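Local coordinates for protein transcriptional regulator, SorC family (Enterococcus faecalis, PDB 2O0M) that probably regulates transcription by binding DNA and a carbohydrate effector, at residues 137-142 with 300-305; 129-134 with 155-160. All coordinates share one frame; numbering follows the deposited sequence.

Interaction 1 (137-142 with 300-305); sequences LLLPNG and IPYVVA
The carbonyl oxygen Leu-138 O lies over one face of the Tyr-302 ring, displaced toward its rim, and comes within 3.4 Å of CZ; no hydrogen bond joins the two segments. On the opposite face sits CB of the neighbouring Pro-301, 3.6 Å above the ring plane and over its centre, which leaves the aromatic ring sandwiched. The side chain of Leu-138 adds to the same contact: its CB approaches CD1 of Tyr-302 at 3.9 Å, with both methyl branches close by the same carbon. Tyr-302 reaches this place because its CG stands beside the backbone N (chi1 -50°), which sends the ring from the start of strand 302-306 across the end of helix 122-138. Toward the hydroxyl end, Pro-140 CD meets CE2 of Tyr-302 at 3.8 Å, and Pro-140 CG lies 3.7 Å from its OH. Leu-139, whose CB points away, still swings CD2 back to 4.2 Å from Tyr-302 CD2, while its own carbonyl is hydrogen-bonded to Arg-169. A long, flat tyrosine suits a surface built of leucine branches and a rigid proline ring. With carbon against carbon and a carbonyl over the ring, the junction probably depends on shape and dispersion.

Interaction 2 (129-134 with 155-160); sequences DVLTNT and AMVAEN
Two helices lying on the same face of the central sheet, 122-138 and 152-159, meet here through a small apolar touch and a water bridge. The apolar part is Leu-131 against Val-157: CD2 of the leucine comes within 3.6 Å of CG1 of the valine, the two side chains crossing at about a right angle. Leu-131 holds its CG opposite the backbone N (chi1 -177°), extending toward the other helix; both residues also rest on Ile-306 of strand 302-306, so branched aliphatic groups fit this buried wedge. Nearer the surface, a water donates to Asn-160 O at 2.8 Å and also to OD1 of Asp-129, at an unusually short distance whose exact value calls for caution. Asn-160 suits the helix exit because its ND2 turns back to Met-156 O, a selenomethionine carbonyl, at 2.8 Å with an N-H...O angle of 162°, the acceptor lying close to the plane of the Asn-160 amide. Thr-132 OG1 is hydrogen-bonded to Gly-128 O one turn back in its own helix and to Gly-162 N in the loop after helix 152-159. With helix 152-159 joining parallel strands 142-148 and 169-175 in a beta-alpha-beta crossover, this layering is typical of a Rossmann-like alpha/beta domain.

In the fold
Both interactions draw on helix 122-138: interaction 2 uses its middle, interaction 1 its last turn and the loop leading toward strand 142-148. Their centres lie about 14 Å apart, yet they meet directly, as Leu-131 CD1 of interaction 2 packs 3.8 Å from Val-304 CG1 of interaction 1. Strand 302-306 therefore receives the helix at two points, with Tyr-302 at its start reaching the helix end and Val-304 farther along lying under the helix body. Interaction 2 sets helix 152-159 beside it, Val-157 resting on Ile-306 of the same strand. All four segments belong to the putative sugar-binding domain, where interaction 1 joins a helix end to a strand of the sheet and interaction 2 joins two helices that cover it.

Interaction 1 (137-142 with 300-305)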
# COMPACT_ATOMS: atom_id res chain seq x y z
N LEU A 137 3.07 -9.12 -15.66
CA LEU A 137 2.04 -10.10 -16.02
C LEU A 137 0.63 -9.49 -16.01
O LEU A 137 -0.15 -9.74 -16.92
CB LEU A 137 2.08 -11.29 -15.05
CG LEU A 137 0.93 -12.30 -15.11
CD1 LEU A 137 1.04 -13.14 -16.36
CD2 LEU A 137 0.89 -13.21 -13.88
N LEU A 138 0.32 -8.73 -14.97
CA LEU A 138 -1.04 -8.26 -14.72
C LEU A 138 -1.45 -7.05 -15.58
O LEU A 138 -2.56 -7.00 -16.09
CB LEU A 138 -1.25 -7.91 -13.23
CG LEU A 138 -1.34 -9.04 -12.19
CD1 LEU A 138 -1.58 -8.47 -10.80
CD2 LEU A 138 -2.43 -10.06 -12.53
N LEU A 139 -0.56 -6.06 -15.71
CA LEU A 139 -0.95 -4.80 -16.35
C LEU A 139 -1.07 -4.94 -17.87
O LEU A 139 -0.12 -5.32 -18.55
CB LEU A 139 0.06 -3.69 -16.00
CG LEU A 139 0.14 -3.30 -14.52
CD1 LEU A 139 1.21 -2.24 -14.39
CD2 LEU A 139 -1.19 -2.79 -13.98
N PRO A 140 -2.27 -4.65 -18.41
CA PRO A 140 -2.44 -4.71 -19.86
C PRO A 140 -1.81 -3.56 -20.62
O PRO A 140 -1.42 -2.55 -20.04
CB PRO A 140 -3.96 -4.63 -20.04
CG PRO A 140 -4.55 -4.78 -18.72
CD PRO A 140 -3.53 -4.30 -17.74
N ASN A 141 -1.76 -3.71 -21.94
CA ASN A 141 -1.40 -2.59 -22.81
C ASN A 141 -2.42 -1.48 -22.67
O ASN A 141 -3.53 -1.71 -22.22
CB ASN A 141 -1.33 -3.04 -24.27
CG ASN A 141 -0.09 -3.82 -24.58
OD1 ASN A 141 0.91 -3.73 -23.87
ND2 ASN A 141 -0.14 -4.60 -25.66
N GLY A 142 -2.02 -0.29 -23.09
CA GLY A 142 -2.84 0.90 -22.93
C GLY A 142 -2.32 1.78 -21.82
O GLY A 142 -1.13 1.75 -21.50
N ILE A 300 -11.28 -2.54 -8.24
CA ILE A 300 -10.00 -2.34 -8.94
C ILE A 300 -9.45 -3.71 -9.30
O ILE A 300 -9.31 -4.55 -8.43
CB ILE A 300 -9.01 -1.55 -8.06
CG1 ILE A 300 -9.56 -0.14 -7.82
CG2 ILE A 300 -7.65 -1.46 -8.72
CD1 ILE A 300 -8.75 0.67 -6.87
N PRO A 301 -9.16 -3.96 -10.60
CA PRO A 301 -8.76 -5.31 -11.01
C PRO A 301 -7.47 -5.82 -10.37
O PRO A 301 -7.40 -6.99 -10.01
CB PRO A 301 -8.60 -5.22 -12.54
CG PRO A 301 -8.68 -3.80 -12.88
CD PRO A 301 -9.28 -3.04 -11.74
N TYR A 302 -6.49 -4.94 -10.21
CA TYR A 302 -5.14 -5.38 -9.84
C TYR A 302 -4.77 -4.75 -8.49
O TYR A 302 -4.49 -3.56 -8.40
CB TYR A 302 -4.14 -5.03 -10.94
CG TYR A 302 -4.63 -5.48 -12.29
CD1 TYR A 302 -4.92 -6.82 -12.52
CD2 TYR A 302 -4.91 -4.57 -13.30
CE1 TYR A 302 -5.41 -7.25 -13.76
CE2 TYR A 302 -5.39 -4.99 -14.54
CZ TYR A 302 -5.66 -6.33 -14.75
OH TYR A 302 -6.15 -6.75 -15.98
N VAL A 303 -4.84 -5.56 -7.44
CA VAL A 303 -4.63 -5.09 -6.09
C VAL A 303 -3.53 -5.94 -5.50
O VAL A 303 -3.66 -7.15 -5.44
CB VAL A 303 -5.92 -5.22 -5.24
CG1 VAL A 303 -5.66 -4.72 -3.82
CG2 VAL A 303 -7.05 -4.42 -5.87
N VAL A 304 -2.44 -5.30 -5.07
CA VAL A 304 -1.29 -6.02 -4.58
C VAL A 304 -0.91 -5.46 -3.22
O VAL A 304 -0.58 -4.28 -3.11
CB VAL A 304 -0.09 -5.90 -5.55
CG1 VAL A 304 1.07 -6.77 -5.07
CG2 VAL A 304 -0.50 -6.31 -6.96
N ALA A 305 -0.95 -6.33 -2.21
CA ALA A 305 -0.48 -6.03 -0.86
C ALA A 305 0.92 -6.63 -0.70
O ALA A 305 1.16 -7.79 -1.07
CB ALA A 305 -1.39 -6.61 0.17

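Interaction 2 (129-134 with 155-160)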
# COMPACT_ATOMS: atom_id res chain seq x y z
N ASP A 129 11.62 -7.17 -7.19
CA ASP A 129 11.64 -8.10 -8.32
C ASP A 129 10.28 -8.75 -8.52
O ASP A 129 9.76 -8.82 -9.65
CB ASP A 129 12.69 -9.20 -8.10
CG ASP A 129 14.10 -8.76 -8.42
OD1 ASP A 129 14.31 -7.65 -8.95
OD2 ASP A 129 15.03 -9.56 -8.16
N VAL A 130 9.69 -9.21 -7.43
CA VAL A 130 8.42 -9.93 -7.48
C VAL A 130 7.32 -8.98 -7.92
O VAL A 130 6.48 -9.34 -8.77
CB VAL A 130 8.07 -10.59 -6.11
CG1 VAL A 130 6.69 -11.22 -6.15
CG2 VAL A 130 9.13 -11.65 -5.75
N LEU A 131 7.30 -7.77 -7.39
CA LEU A 131 6.28 -6.82 -7.83
C LEU A 131 6.44 -6.51 -9.32
O LEU A 131 5.45 -6.43 -10.05
CB LEU A 131 6.28 -5.52 -7.02
CG LEU A 131 5.18 -4.52 -7.42
CD1 LEU A 131 3.82 -5.15 -7.21
CD2 LEU A 131 5.31 -3.22 -6.63
N THR A 132 7.68 -6.34 -9.76
CA THR A 132 7.93 -6.07 -11.18
C THR A 132 7.34 -7.20 -12.05
O THR A 132 6.60 -6.95 -12.99
CB THR A 132 9.42 -5.86 -11.44
OG1 THR A 132 9.86 -4.75 -10.67
CG2 THR A 132 9.68 -5.57 -12.91
N ASN A 133 7.66 -8.44 -11.71
CA ASN A 133 7.18 -9.58 -12.48
C ASN A 133 5.66 -9.68 -12.43
O ASN A 133 5.01 -9.98 -13.45
CB ASN A 133 7.84 -10.86 -11.97
CG ASN A 133 9.33 -10.87 -12.25
OD1 ASN A 133 9.81 -10.24 -13.20
ND2 ASN A 133 10.08 -11.60 -11.43
N THR A 134 5.09 -9.38 -11.27
CA THR A 134 3.66 -9.45 -11.05
C THR A 134 2.92 -8.40 -11.88
O THR A 134 1.97 -8.71 -12.58
CB THR A 134 3.34 -9.27 -9.55
OG1 THR A 134 3.89 -10.39 -8.82
CG2 THR A 134 1.85 -9.18 -9.30
N ALA A 155 8.95 1.99 0.01
CA ALA A 155 10.11 2.78 -0.42
C ALA A 155 11.19 1.83 -0.96
O ALA A 155 11.76 2.06 -2.04
CB ALA A 155 10.66 3.58 0.73
N MSE A 156 11.43 0.75 -0.24
CA MSE A 156 12.44 -0.23 -0.66
C MSE A 156 12.02 -1.02 -1.89
O MSE A 156 12.84 -1.28 -2.79
CB MSE A 156 12.77 -1.17 0.48
CG MSE A 156 13.47 -0.50 1.63
SE MSE A 156 15.12 0.43 1.15
CE MSE A 156 15.79 -0.75 -0.22
N VAL A 157 10.74 -1.41 -1.93
CA VAL A 157 10.19 -2.04 -3.12
C VAL A 157 10.39 -1.15 -4.34
O VAL A 157 10.87 -1.60 -5.38
CB VAL A 157 8.68 -2.35 -2.95
CG1 VAL A 157 8.05 -2.69 -4.30
CG2 VAL A 157 8.48 -3.48 -1.94
N ALA A 158 10.01 0.12 -4.22
CA ALA A 158 10.10 1.05 -5.34
C ALA A 158 11.54 1.17 -5.86
O ALA A 158 11.77 1.15 -7.07
CB ALA A 158 9.56 2.42 -4.94
N GLU A 159 12.50 1.26 -4.95
CA GLU A 159 13.92 1.41 -5.33
C GLU A 159 14.43 0.21 -6.13
O GLU A 159 15.42 0.31 -6.87
CB GLU A 159 14.78 1.59 -4.08
CG GLU A 159 14.55 2.89 -3.34
CD GLU A 159 15.07 4.12 -4.08
OE1 GLU A 159 15.85 3.96 -5.06
OE2 GLU A 159 14.71 5.25 -3.66
N ASN A 160 13.75 -0.93 -5.99
CA ASN A 160 14.20 -2.20 -6.56
C ASN A 160 13.31 -2.73 -7.69
O ASN A 160 13.31 -3.94 -7.98
CB ASN A 160 14.35 -3.22 -5.43
CG ASN A 160 15.57 -2.95 -4.57
OD1 ASN A 160 16.69 -3.24 -4.97
ND2 ASN A 160 15.36 -2.41 -3.37
O HOH W 1 13.33 -5.65 -10.19